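Local structure of probable glutathione reductase (Sinorhizobium meliloti, 4DNA) at residues Lys364-Glu369 / Val456-Arg461; Ile390-Val395 / Gly404-Gly409. The protein probably catalyses the NADPH-dependent reduction of glutathione disulfide to glutathione, with one FAD bound to each subunit of a homodimer. One frame throughout, in Å; residues are numbered along the deposited sequence.

How the interactions relate
Both contacts join neighbouring strands of the antiparallel sheet of the dimerisation domain, with their centres about 17 Å apart. Interaction 2 is a wholly buried hairpin pairing in the sheet interior, where apolar side chains cover one face and the other mixes them with a lysine and a histidine whose polar partners lie elsewhere. Interaction 1, at the sheet's outer part, is shorter and only partly buried: one buried Ile-Val pair sits beside a fringe of charged and amide side chains. Strands 367-375 and 389-396 are neighbours, and the two contacts meet where Glu369 N lies 2.8 Å from Val395 O, a probable hydrogen bond. Glu358 also bridges them, touching Val456 and salt-bridged to Lys392.

Interaction 1 of 2, residues Lys364-Glu369 / Val456-Arg461; sequences KFQEIE and VRNGER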
loop_
_atom_site.group_PDB
_atom_site.type_symbol
_atom_site.label_atom_id
_atom_site.label_comp_id
_atom_site.label_asym_id
_atom_site.label_seq_id
_atom_site.Cartn_x
_atom_site.Cartn_y
_atom_site.Cartn_z
ATOM N N LYS A 364 11.102 -9.064 26.562
ATOM C CA LYS A 364 11.515 -7.720 26.948
ATOM C C LYS A 364 10.566 -7.016 27.922
ATOM O O LYS A 364 11.009 -6.244 28.780
ATOM C CB LYS A 364 11.693 -6.891 25.687
ATOM C CG LYS A 364 11.954 -5.410 25.885
ATOM C CD LYS A 364 12.440 -4.789 24.584
ATOM C CE LYS A 364 12.793 -3.324 24.795
ATOM N NZ LYS A 364 13.373 -2.752 23.558
ATOM N N PHE A 365 9.265 -7.282 27.780
ATOM C CA PHE A 365 8.230 -6.661 28.604
ATOM C C PHE A 365 7.444 -7.710 29.388
ATOM O O PHE A 365 7.278 -8.825 28.911
ATOM C CB PHE A 365 7.281 -5.874 27.720
ATOM C CG PHE A 365 7.939 -4.771 26.961
ATOM C CD1 PHE A 365 8.505 -3.684 27.630
ATOM C CD2 PHE A 365 7.985 -4.796 25.578
ATOM C CE1 PHE A 365 9.120 -2.654 26.934
ATOM C CE2 PHE A 365 8.590 -3.755 24.876
ATOM C CZ PHE A 365 9.157 -2.686 25.555
ATOM N N GLN A 366 6.962 -7.348 30.577
ATOM C CA GLN A 366 6.285 -8.300 31.470
ATOM C C GLN A 366 4.915 -8.694 30.940
ATOM O O GLN A 366 4.460 -9.823 31.137
ATOM C CB GLN A 366 6.138 -7.703 32.878
ATOM C CG GLN A 366 5.332 -8.545 33.859
ATOM C CD GLN A 366 5.606 -8.222 35.325
ATOM O OE1 GLN A 366 5.863 -7.075 35.700
ATOM N NE2 GLN A 366 5.541 -9.240 36.163
ATOM N N GLU A 367 4.279 -7.744 30.261
ATOM C CA GLU A 367 2.899 -7.856 29.833
ATOM C C GLU A 367 2.753 -7.258 28.457
ATOM O O GLU A 367 3.058 -6.082 28.244
ATOM C CB GLU A 367 2.013 -7.093 30.799
ATOM C CG GLU A 367 1.020 -7.957 31.551
ATOM C CD GLU A 367 -0.353 -7.974 30.893
ATOM O OE1 GLU A 367 -1.365 -7.822 31.611
ATOM O OE2 GLU A 367 -0.428 -8.127 29.653
ATOM N N ILE A 368 2.312 -8.060 27.501
ATOM C CA ILE A 368 2.089 -7.513 26.165
ATOM C C ILE A 368 0.684 -7.817 25.693
ATOM O O ILE A 368 0.060 -8.764 26.173
ATOM C CB ILE A 368 3.121 -7.998 25.125
ATOM C CG1 ILE A 368 3.241 -9.514 25.159
ATOM C CG2 ILE A 368 4.469 -7.349 25.377
ATOM C CD1 ILE A 368 3.919 -10.073 23.932
ATOM N N GLU A 369 0.184 -6.997 24.777
ATOM C CA GLU A 369 -1.088 -7.288 24.126
ATOM C C GLU A 369 -0.823 -7.476 22.640
ATOM O O GLU A 369 -0.037 -6.737 22.033
ATOM C CB GLU A 369 -2.125 -6.192 24.395
ATOM C CG GLU A 369 -2.445 -6.010 25.879
ATOM C CD GLU A 369 -2.980 -4.626 26.270
ATOM O OE1 GLU A 369 -2.713 -3.621 25.574
ATOM O OE2 GLU A 369 -3.664 -4.544 27.314
ATOM N N VAL A 456 0.098 -11.851 26.712
ATOM C CA VAL A 456 1.244 -12.608 27.207
ATOM C C VAL A 456 1.768 -11.908 28.462
ATOM O O VAL A 456 2.035 -10.705 28.457
ATOM C CB VAL A 456 2.368 -12.762 26.158
ATOM C CG1 VAL A 456 3.497 -13.619 26.694
ATOM C CG2 VAL A 456 1.842 -13.367 24.867
ATOM N N ARG A 457 1.873 -12.671 29.546
ATOM C CA ARG A 457 2.323 -12.148 30.830
ATOM C C ARG A 457 3.463 -13.020 31.308
ATOM O O ARG A 457 3.347 -14.250 31.321
ATOM C CB ARG A 457 1.174 -12.124 31.849
ATOM C CG ARG A 457 1.602 -11.795 33.273
ATOM C CD ARG A 457 0.452 -11.321 34.163
ATOM N NE ARG A 457 0.324 -9.860 34.114
ATOM C CZ ARG A 457 0.993 -8.993 34.886
ATOM N NH1 ARG A 457 1.853 -9.417 35.812
ATOM N NH2 ARG A 457 0.797 -7.686 34.727
ATOM N N ASN A 458 4.563 -12.371 31.687
ATOM C CA ASN A 458 5.773 -13.048 32.161
ATOM C C ASN A 458 6.313 -14.057 31.161
ATOM O O ASN A 458 6.874 -15.084 31.529
ATOM C CB ASN A 458 5.543 -13.678 33.535
ATOM C CG ASN A 458 5.323 -12.642 34.630
ATOM O OD1 ASN A 458 4.511 -12.846 35.540
ATOM N ND2 ASN A 458 6.058 -11.531 34.559
ATOM N N GLY A 459 6.129 -13.745 29.882
ATOM C CA GLY A 459 6.633 -14.572 28.790
ATOM C C GLY A 459 5.725 -15.722 28.387
ATOM O O GLY A 459 6.043 -16.469 27.455
ATOM N N GLU A 460 4.596 -15.876 29.074
ATOM C CA GLU A 460 3.658 -16.942 28.731
ATOM C C GLU A 460 2.245 -16.460 28.443
ATOM O O GLU A 460 1.716 -15.597 29.139
ATOM C CB GLU A 460 3.663 -18.010 29.801
ATOM C CG GLU A 460 5.020 -18.641 29.933
ATOM C CD GLU A 460 5.026 -19.712 30.973
ATOM O OE1 GLU A 460 5.131 -20.898 30.592
ATOM O OE2 GLU A 460 4.902 -19.371 32.165
ATOM N N ARG A 461 1.648 -17.032 27.406
ATOM C CA ARG A 461 0.352 -16.593 26.906
ATOM C C ARG A 461 -0.762 -16.959 27.877
ATOM O O ARG A 461 -0.696 -18.021 28.488
ATOM C CB ARG A 461 0.104 -17.213 25.528
ATOM C CG ARG A 461 -1.150 -16.736 24.813
ATOM C CD ARG A 461 -1.140 -17.191 23.370
ATOM N NE ARG A 461 -2.473 -17.282 22.775
ATOM C CZ ARG A 461 -2.675 -17.302 21.460
ATOM N NH1 ARG A 461 -3.897 -17.394 20.975
ATOM N NH2 ARG A 461 -1.647 -17.215 20.626
#
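The start of strand 367-375 pairs with the end of strand 454-457 in the antiparallel sheet of the dimerisation domain, just before the chain reverses in a type I' turn from Arg457 to Glu460. Ile368 and Val456 form a hydrogen-bonded pair: Ile368 N donates to Val456 O at 2.8 Å, in the carbonyl plane, whereas Val456 N reaches Ile368 O at 3.1 Å from 28° above that plane. One residue beyond the non-hydrogen-bonded pair Glu367-Arg457, Asn458 N donates to Gln366 O (2.6 Å), so the pairing carries on into the turn. On one face of the sheet Ile368 and Val456 lie side by side, Ile368 CG1 coming within 3.5 Å of Val456 CB. In Ile368 chi1 of 51° sets CG1 between the backbone N and the carbonyl carbon, and Ala361 and Ala362 of helix 358-364 cover the pair. On the other face Glu367, its chain bent at chi2, crosses Arg457 obliquely. Its OE1 lies at the edge of the guanidinium, in plane, in a long salt bridge of 3.6 Å to Arg457 NE, although the carboxylate and guanidinium planes stand 81° apart. Gln366 CG lies over one guanidinium face, and the Gln366 amide runs alongside that of Asn458. With positive phi at both Asn458 and Gly459, the reversal is typical of a tight two-residue beta hairpin.

Interaction 2 of 2, residues Ile390-Val395 / Gly404-Gly409; sequences IMKLVV and GAHILG
The imidazole of His406 meets Val394 at its edge, where Val394 CG2 comes near the ring plane, 4.1 Å from His406 NE2. Lys392 O approaches obliquely, 3.8 Å from His406 CD2. Outside the pair, the ring is held by Thr353, hydrogen-bonded to ND1, and more weakly by the carbonyl of Ile356 at NE2, which together should fix its rotation. The contact is a beta hairpin of strands 389-396 and 402-408, inside the antiparallel sheet of the dimerisation domain, and the two strand segments run at 172° to each other. Three hydrogen-bonded pairs, Ile390-Leu408, Lys392-His406 and Val394-Gly404, alternate with the non-hydrogen-bonded pairs Met391-Ile407 and Leu393-Ala405. At the middle pair Lys392 N donates to His406 O at 2.7 Å, nearly along the C=O axis. Lys392 lies on the same face of the sheet as His406; its chain, bent at chi2 and chi4, carries NZ into salt bridges with Asp210, Asp212 and Glu358, which probably balance the charge of this buried lysine. Further along that face Ile390 and Leu408 lie side by side, CD1 of the former 4.2 Å from CD2 of the latter. The opposite face is apolar and packs on helix 412-424: selenomethionine Met391 and Ile407 cross obliquely, Met391 CG 3.8 Å from Ile407 CD1, and both touch Met415, while Ala405 rests on Leu419. Leu393, with CG anti to the carbonyl carbon (chi1 -77°), swings its CD2 to 3.6 Å from Ala405 CB. At the turn end Gly404 N donates a long hydrogen bond (3.3 Å) to Val394 O, on a lone pair in the carbonyl plane.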
loop_
_atom_site.group_PDB
_atom_site.type_symbol
_atom_site.label_atom_id
_atom_site.label_comp_id
_atom_site.label_asym_id
_atom_site.label_seq_id
_atom_site.Cartn_x
_atom_site.Cartn_y
_atom_site.Cartn_z
ATOM N N ILE A 390 -2.364 -11.938 6.934
ATOM C CA ILE A 390 -2.107 -11.835 8.359
ATOM C C ILE A 390 -1.592 -10.440 8.674
ATOM O O ILE A 390 -0.682 -9.949 8.010
ATOM C CB ILE A 390 -1.184 -12.953 8.869
ATOM C CG1 ILE A 390 -1.890 -14.303 8.744
ATOM C CG2 ILE A 390 -0.856 -12.749 10.335
ATOM C CD1 ILE A 390 -0.956 -15.467 8.488
HETATM N N MSE A 391 -2.220 -9.799 9.659
HETATM C CA MSE A 391 -1.877 -8.440 10.088
HETATM C C MSE A 391 -1.769 -8.413 11.581
HETATM O O MSE A 391 -2.773 -8.567 12.276
HETATM C CB MSE A 391 -2.999 -7.506 9.689
HETATM C CG MSE A 391 -2.794 -7.137 8.232
HETATM SE SE MSE A 391 -3.892 -5.571 7.761
HETATM C CE MSE A 391 -3.170 -5.222 5.963
ATOM N N LYS A 392 -0.559 -8.221 12.101
ATOM C CA LYS A 392 -0.343 -8.440 13.519
ATOM C C LYS A 392 0.348 -7.280 14.196
ATOM O O LYS A 392 1.428 -6.885 13.794
ATOM C CB LYS A 392 0.410 -9.755 13.741
ATOM C CG LYS A 392 1.082 -9.909 15.094
ATOM C CD LYS A 392 0.903 -11.323 15.629
ATOM C CE LYS A 392 1.937 -11.690 16.684
ATOM N NZ LYS A 392 3.059 -12.495 16.148
ATOM N N LEU A 393 -0.297 -6.755 15.233
ATOM C CA LEU A 393 0.233 -5.664 16.037
ATOM C C LEU A 393 0.671 -6.149 17.401
ATOM O O LEU A 393 -0.063 -6.914 18.048
ATOM C CB LEU A 393 -0.826 -4.585 16.224
ATOM C CG LEU A 393 -1.055 -3.680 15.013
ATOM C CD1 LEU A 393 -2.259 -2.775 15.208
ATOM C CD2 LEU A 393 0.188 -2.864 14.776
ATOM N N VAL A 394 1.852 -5.701 17.845
ATOM C CA VAL A 394 2.375 -6.072 19.173
ATOM C C VAL A 394 2.517 -4.820 20.060
ATOM O O VAL A 394 3.128 -3.823 19.641
ATOM C CB VAL A 394 3.709 -6.835 19.078
ATOM C CG1 VAL A 394 4.136 -7.320 20.450
ATOM C CG2 VAL A 394 3.599 -8.009 18.116
ATOM N N VAL A 395 1.951 -4.882 21.270
ATOM C CA VAL A 395 1.749 -3.703 22.123
ATOM C C VAL A 395 2.220 -3.891 23.573
ATOM O O VAL A 395 1.966 -4.935 24.195
ATOM C CB VAL A 395 0.265 -3.321 22.124
ATOM C CG1 VAL A 395 -0.073 -2.354 23.253
ATOM C CG2 VAL A 395 -0.114 -2.761 20.759
ATOM N N GLY A 404 5.730 -3.423 17.674
ATOM C CA GLY A 404 5.924 -4.271 16.523
ATOM C C GLY A 404 4.646 -4.336 15.723
ATOM O O GLY A 404 3.544 -4.456 16.289
ATOM N N ALA A 405 4.807 -4.221 14.405
ATOM C CA ALA A 405 3.748 -4.427 13.418
ATOM C C ALA A 405 4.305 -5.305 12.293
ATOM O O ALA A 405 5.411 -5.069 11.806
ATOM C CB ALA A 405 3.276 -3.111 12.858
ATOM N N HIS A 406 3.527 -6.325 11.915
ATOM C CA HIS A 406 3.908 -7.349 10.946
ATOM C C HIS A 406 2.756 -7.671 10.044
ATOM O O HIS A 406 1.650 -7.965 10.510
ATOM C CB HIS A 406 4.346 -8.610 11.668
ATOM C CG HIS A 406 5.228 -8.346 12.859
ATOM N ND1 HIS A 406 6.564 -8.167 12.748
ATOM C CD2 HIS A 406 4.919 -8.210 14.207
ATOM C CE1 HIS A 406 7.079 -7.932 13.965
ATOM N NE2 HIS A 406 6.070 -7.963 14.859
ATOM N N ILE A 407 3.027 -7.617 8.741
ATOM C CA ILE A 407 2.024 -7.783 7.692
ATOM C C ILE A 407 2.480 -8.843 6.713
ATOM O O ILE A 407 3.594 -8.780 6.200
ATOM C CB ILE A 407 1.808 -6.488 6.862
ATOM C CG1 ILE A 407 1.685 -5.239 7.745
ATOM C CG2 ILE A 407 0.582 -6.632 5.970
ATOM C CD1 ILE A 407 0.437 -5.192 8.605
ATOM N N LEU A 408 1.619 -9.819 6.472
ATOM C CA LEU A 408 1.831 -10.767 5.394
ATOM C C LEU A 408 0.694 -10.584 4.395
ATOM O O LEU A 408 -0.476 -10.765 4.737
ATOM C CB LEU A 408 1.848 -12.187 5.939
ATOM C CG LEU A 408 2.050 -13.302 4.915
ATOM C CD1 LEU A 408 3.400 -13.158 4.231
ATOM C CD2 LEU A 408 1.936 -14.660 5.593
ATOM N N GLY A 409 1.022 -10.198 3.171
ATOM C CA GLY A 409 -0.008 -9.926 2.192
ATOM C C GLY A 409 0.334 -8.766 1.290
ATOM O O GLY A 409 1.424 -8.186 1.381
#